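Local coordinates for protein iron-containing alcohol dehydrogenase (Ralstonia eutropha, PDB 3JZD) that probably reduces maleylacetate to 3-oxoadipate with NADH or NADPH, as a maleylacetate reductase of the iron-containing alcohol dehydrogenase family, at residues A[39-45]-A[63-69]. Residues are numbered along the deposited sequence; the frame is centred on the assembly and turned at random.
With NAD (nicotinamide-adenine-dinucleotide), chain E.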
loop_
_atom_site.group_PDB
_atom_site.type_symbol
_atom_site.label_atom_id
_atom_site.label_comp_id
_atom_site.label_asym_id
_atom_site.label_seq_id
_atom_site.Cartn_x
_atom_site.Cartn_y
_atom_site.Cartn_z
ATOM N N ALA A 39 -12.721 -7.049 -25.995
ATOM C CA ALA A 39 -12.753 -5.935 -25.090
ATOM C C ALA A 39 -13.433 -4.748 -25.769
ATOM O O ALA A 39 -13.056 -4.355 -26.867
ATOM C CB ALA A 39 -11.314 -5.596 -24.656
ATOM N N LEU A 40 -14.425 -4.175 -25.103
ATOM C CA LEU A 40 -15.121 -2.983 -25.592
ATOM C C LEU A 40 -14.442 -1.765 -24.981
ATOM O O LEU A 40 -14.329 -1.666 -23.768
ATOM C CB LEU A 40 -16.582 -3.003 -25.153
ATOM C CG LEU A 40 -17.474 -1.828 -25.537
ATOM C CD1 LEU A 40 -17.652 -1.752 -27.085
ATOM C CD2 LEU A 40 -18.808 -1.991 -24.799
ATOM N N VAL A 41 -14.034 -0.837 -25.836
ATOM C CA VAL A 41 -13.372 0.393 -25.436
ATOM C C VAL A 41 -14.443 1.467 -25.241
ATOM O O VAL A 41 -15.312 1.689 -26.125
ATOM C CB VAL A 41 -12.330 0.851 -26.492
ATOM C CG1 VAL A 41 -11.621 2.151 -25.993
ATOM C CG2 VAL A 41 -11.333 -0.294 -26.815
ATOM N N LEU A 42 -14.350 2.149 -24.108
ATOM C CA LEU A 42 -15.299 3.143 -23.704
ATOM C C LEU A 42 -14.661 4.510 -23.666
ATOM O O LEU A 42 -13.499 4.651 -23.241
ATOM C CB LEU A 42 -15.785 2.818 -22.285
ATOM C CG LEU A 42 -16.323 1.421 -21.981
ATOM C CD1 LEU A 42 -16.594 1.212 -20.458
ATOM C CD2 LEU A 42 -17.561 1.174 -22.818
ATOM N N CYS A 43 -15.417 5.524 -24.060
ATOM C CA CYS A 43 -14.954 6.916 -23.955
ATOM C C CYS A 43 -16.107 7.882 -24.054
ATOM O O CYS A 43 -17.244 7.481 -24.335
ATOM C CB CYS A 43 -13.933 7.240 -25.059
ATOM S SG CYS A 43 -14.550 7.070 -26.743
ATOM N N THR A 44 -15.809 9.153 -23.816
ATOM C CA THR A 44 -16.767 10.216 -24.039
ATOM C C THR A 44 -16.619 10.553 -25.546
ATOM O O THR A 44 -15.615 10.184 -26.162
ATOM C CB THR A 44 -16.432 11.478 -23.246
ATOM O OG1 THR A 44 -15.122 11.916 -23.613
ATOM C CG2 THR A 44 -16.459 11.247 -21.758
ATOM N N PRO A 45 -17.578 11.299 -26.125
ATOM C CA PRO A 45 -17.421 11.621 -27.544
ATOM C C PRO A 45 -16.182 12.474 -27.805
ATOM O O PRO A 45 -15.632 12.410 -28.903
ATOM C CB PRO A 45 -18.710 12.383 -27.896
ATOM C CG PRO A 45 -19.685 12.090 -26.784
ATOM C CD PRO A 45 -18.827 11.842 -25.555
ATOM N N ALA A 63 -13.585 -5.199 -29.378
ATOM C CA ALA A 63 -15.016 -5.399 -29.596
ATOM C C ALA A 63 -15.598 -4.096 -30.140
ATOM O O ALA A 63 -16.787 -3.986 -30.309
ATOM C CB ALA A 63 -15.726 -5.762 -28.266
ATOM N N GLY A 64 -14.760 -3.111 -30.427
ATOM C CA GLY A 64 -15.223 -1.812 -30.918
ATOM C C GLY A 64 -15.138 -0.724 -29.861
ATOM O O GLY A 64 -14.674 -0.958 -28.748
ATOM N N VAL A 65 -15.607 0.467 -30.219
ATOM C CA VAL A 65 -15.572 1.623 -29.349
ATOM C C VAL A 65 -16.975 2.134 -29.112
ATOM O O VAL A 65 -17.730 2.327 -30.043
ATOM C CB VAL A 65 -14.745 2.776 -29.952
ATOM C CG1 VAL A 65 -14.858 4.043 -29.092
ATOM C CG2 VAL A 65 -13.308 2.365 -30.123
ATOM N N TYR A 66 -17.326 2.294 -27.853
ATOM C CA TYR A 66 -18.585 2.854 -27.466
ATOM C C TYR A 66 -18.210 4.200 -26.895
ATOM O O TYR A 66 -17.668 4.283 -25.783
ATOM C CB TYR A 66 -19.269 2.026 -26.399
ATOM C CG TYR A 66 -20.565 2.670 -25.967
ATOM C CD1 TYR A 66 -20.608 3.548 -24.905
ATOM C CD2 TYR A 66 -21.737 2.431 -26.668
ATOM C CE1 TYR A 66 -21.791 4.147 -24.527
ATOM C CE2 TYR A 66 -22.923 3.005 -26.289
ATOM C CZ TYR A 66 -22.948 3.848 -25.231
ATOM O OH TYR A 66 -24.117 4.415 -24.866
ATOM N N ALA A 67 -18.524 5.240 -27.652
ATOM C CA ALA A 67 -18.140 6.612 -27.330
ATOM C C ALA A 67 -19.250 7.452 -26.747
ATOM O O ALA A 67 -19.341 8.632 -27.052
ATOM C CB ALA A 67 -17.609 7.286 -28.571
ATOM N N GLY A 68 -20.047 6.898 -25.856
ATOM C CA GLY A 68 -21.095 7.676 -25.228
ATOM C C GLY A 68 -20.980 7.852 -23.727
ATOM O O GLY A 68 -21.989 8.040 -23.061
ATOM N N ALA A 69 -19.790 7.809 -23.151
ATOM C CA ALA A 69 -19.696 8.064 -21.712
ATOM C C ALA A 69 -20.214 9.481 -21.497
ATOM O O ALA A 69 -20.013 10.338 -22.364
ATOM C CB ALA A 69 -18.313 7.960 -21.211
HETATM P PA NAD E . -14.755 13.695 -16.580
HETATM O O1A NAD E . -14.511 12.218 -16.672
HETATM O O2A NAD E . -16.190 13.922 -16.378
HETATM O O5B NAD E . -14.027 14.467 -17.790
HETATM C C5B NAD E . -14.390 15.805 -18.120
HETATM C C4B NAD E . -14.047 16.066 -19.576
HETATM O O4B NAD E . -12.650 16.055 -19.796
HETATM C C3B NAD E . -14.609 14.972 -20.476
HETATM O O3B NAD E . -15.150 15.514 -21.647
HETATM C C2B NAD E . -13.405 14.153 -20.876
HETATM O O2B NAD E . -13.580 13.519 -22.123
HETATM C C1B NAD E . -12.317 15.222 -20.885
HETATM N N9A NAD E . -10.985 14.664 -20.652
HETATM C C8A NAD E . -10.673 13.809 -19.627
HETATM N N7A NAD E . -9.361 13.534 -19.704
HETATM C C5A NAD E . -8.823 14.173 -20.752
HETATM C C6A NAD E . -7.531 14.191 -21.298
HETATM N N6A NAD E . -6.467 13.793 -20.630
HETATM N N1A NAD E . -7.315 14.926 -22.438
HETATM C C2A NAD E . -8.339 15.626 -23.031
HETATM N N3A NAD E . -9.610 15.619 -22.487
HETATM C C4A NAD E . -9.857 14.880 -21.369
HETATM O O3 NAD E . -14.007 14.436 -15.359
HETATM P PN NAD E . -13.457 13.764 -14.002
HETATM O O1N NAD E . -13.313 14.966 -13.069
HETATM O O2N NAD E . -12.336 12.853 -14.308
HETATM O O5D NAD E . -14.583 12.816 -13.473
HETATM C C5D NAD E . -15.573 13.302 -12.615
HETATM C C4D NAD E . -16.672 12.258 -12.577
HETATM O O4D NAD E . -16.126 11.105 -11.987
HETATM C C3D NAD E . -17.833 12.677 -11.695
HETATM O O3D NAD E . -18.971 11.999 -12.129
HETATM C C2D NAD E . -17.410 12.185 -10.347
HETATM O O2D NAD E . -18.493 12.074 -9.459
HETATM C C1D NAD E . -16.776 10.853 -10.754
HETATM N N1N NAD E . -15.855 10.352 -9.721
HETATM C C2N NAD E . -16.172 9.173 -9.098
HETATM C C3N NAD E . -15.337 8.651 -8.120
HETATM C C7N NAD E . -15.635 7.306 -7.498
HETATM O O7N NAD E . -14.756 6.767 -6.557
HETATM N N7N NAD E . -16.686 6.587 -7.843
HETATM C C4N NAD E . -14.165 9.347 -7.784
HETATM C C5N NAD E . -13.848 10.538 -8.428
HETATM C C6N NAD E . -14.698 11.024 -9.423
#
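Backbone pairing here outlasts strand 62-66, and its register slips by one residue at each end. Beyond Tyr66 the chain kinks through Ala67 and Gly68, yet Ala69 N still donates to Cys43 O at 2.8 Å; Cys43 lies opposite Ala67 but Thr44 opposite Ala69. Gly68 suits the bend, since a CB there would be crowded by the Tyr66 ring. The earlier slip falls at Gly64, between Ala63 opposite Leu40 and Val65 opposite Val41: its phi near 106° would jam a CB against the preceding carbonyl. The ladder is parallel, regular only at Val41-Val65 and Leu42-Tyr66: Ala63 N to Ala39 O (2.7 Å), Val41 N to Gly64 O (3.0 Å), Tyr66 N to Val41 O (2.7 Å), Cys43 N to Tyr66 O (3.1 Å).

Strands 39-42 and 62-66, linked by helix 48-58, form a right-handed beta-alpha-beta unit at one edge of the parallel sheet in the Rossmann-like, NAD-binding half of the protein; strand 92-97 flanks 39-42 on its other side. Beta-branched valines favour extended backbone, and Val41 CB meets Val65 CG2 at 4.1 Å on the face that helix 48-58 covers, where Cys43 SG also meets Ala67 CB at 3.6 Å. On the opposite face, Leu42 CD2 and Leu40 CD1, apolar and buried under helices 99-112 and 75-88, pack on Tyr66 CB at 4.1 and 4.2 Å, while Tyr66 OH hydrogen-bonds Asp80 OD2.

At the C-terminal edge of the sheet, Thr44 CG2 packs on Ala69 CB (3.8 Å), a small side chain suited to a buried spot against Thr101, and Thr44 OG1 donates to the adenosine ribose hydroxyl O2B of NAD at 2.7 Å.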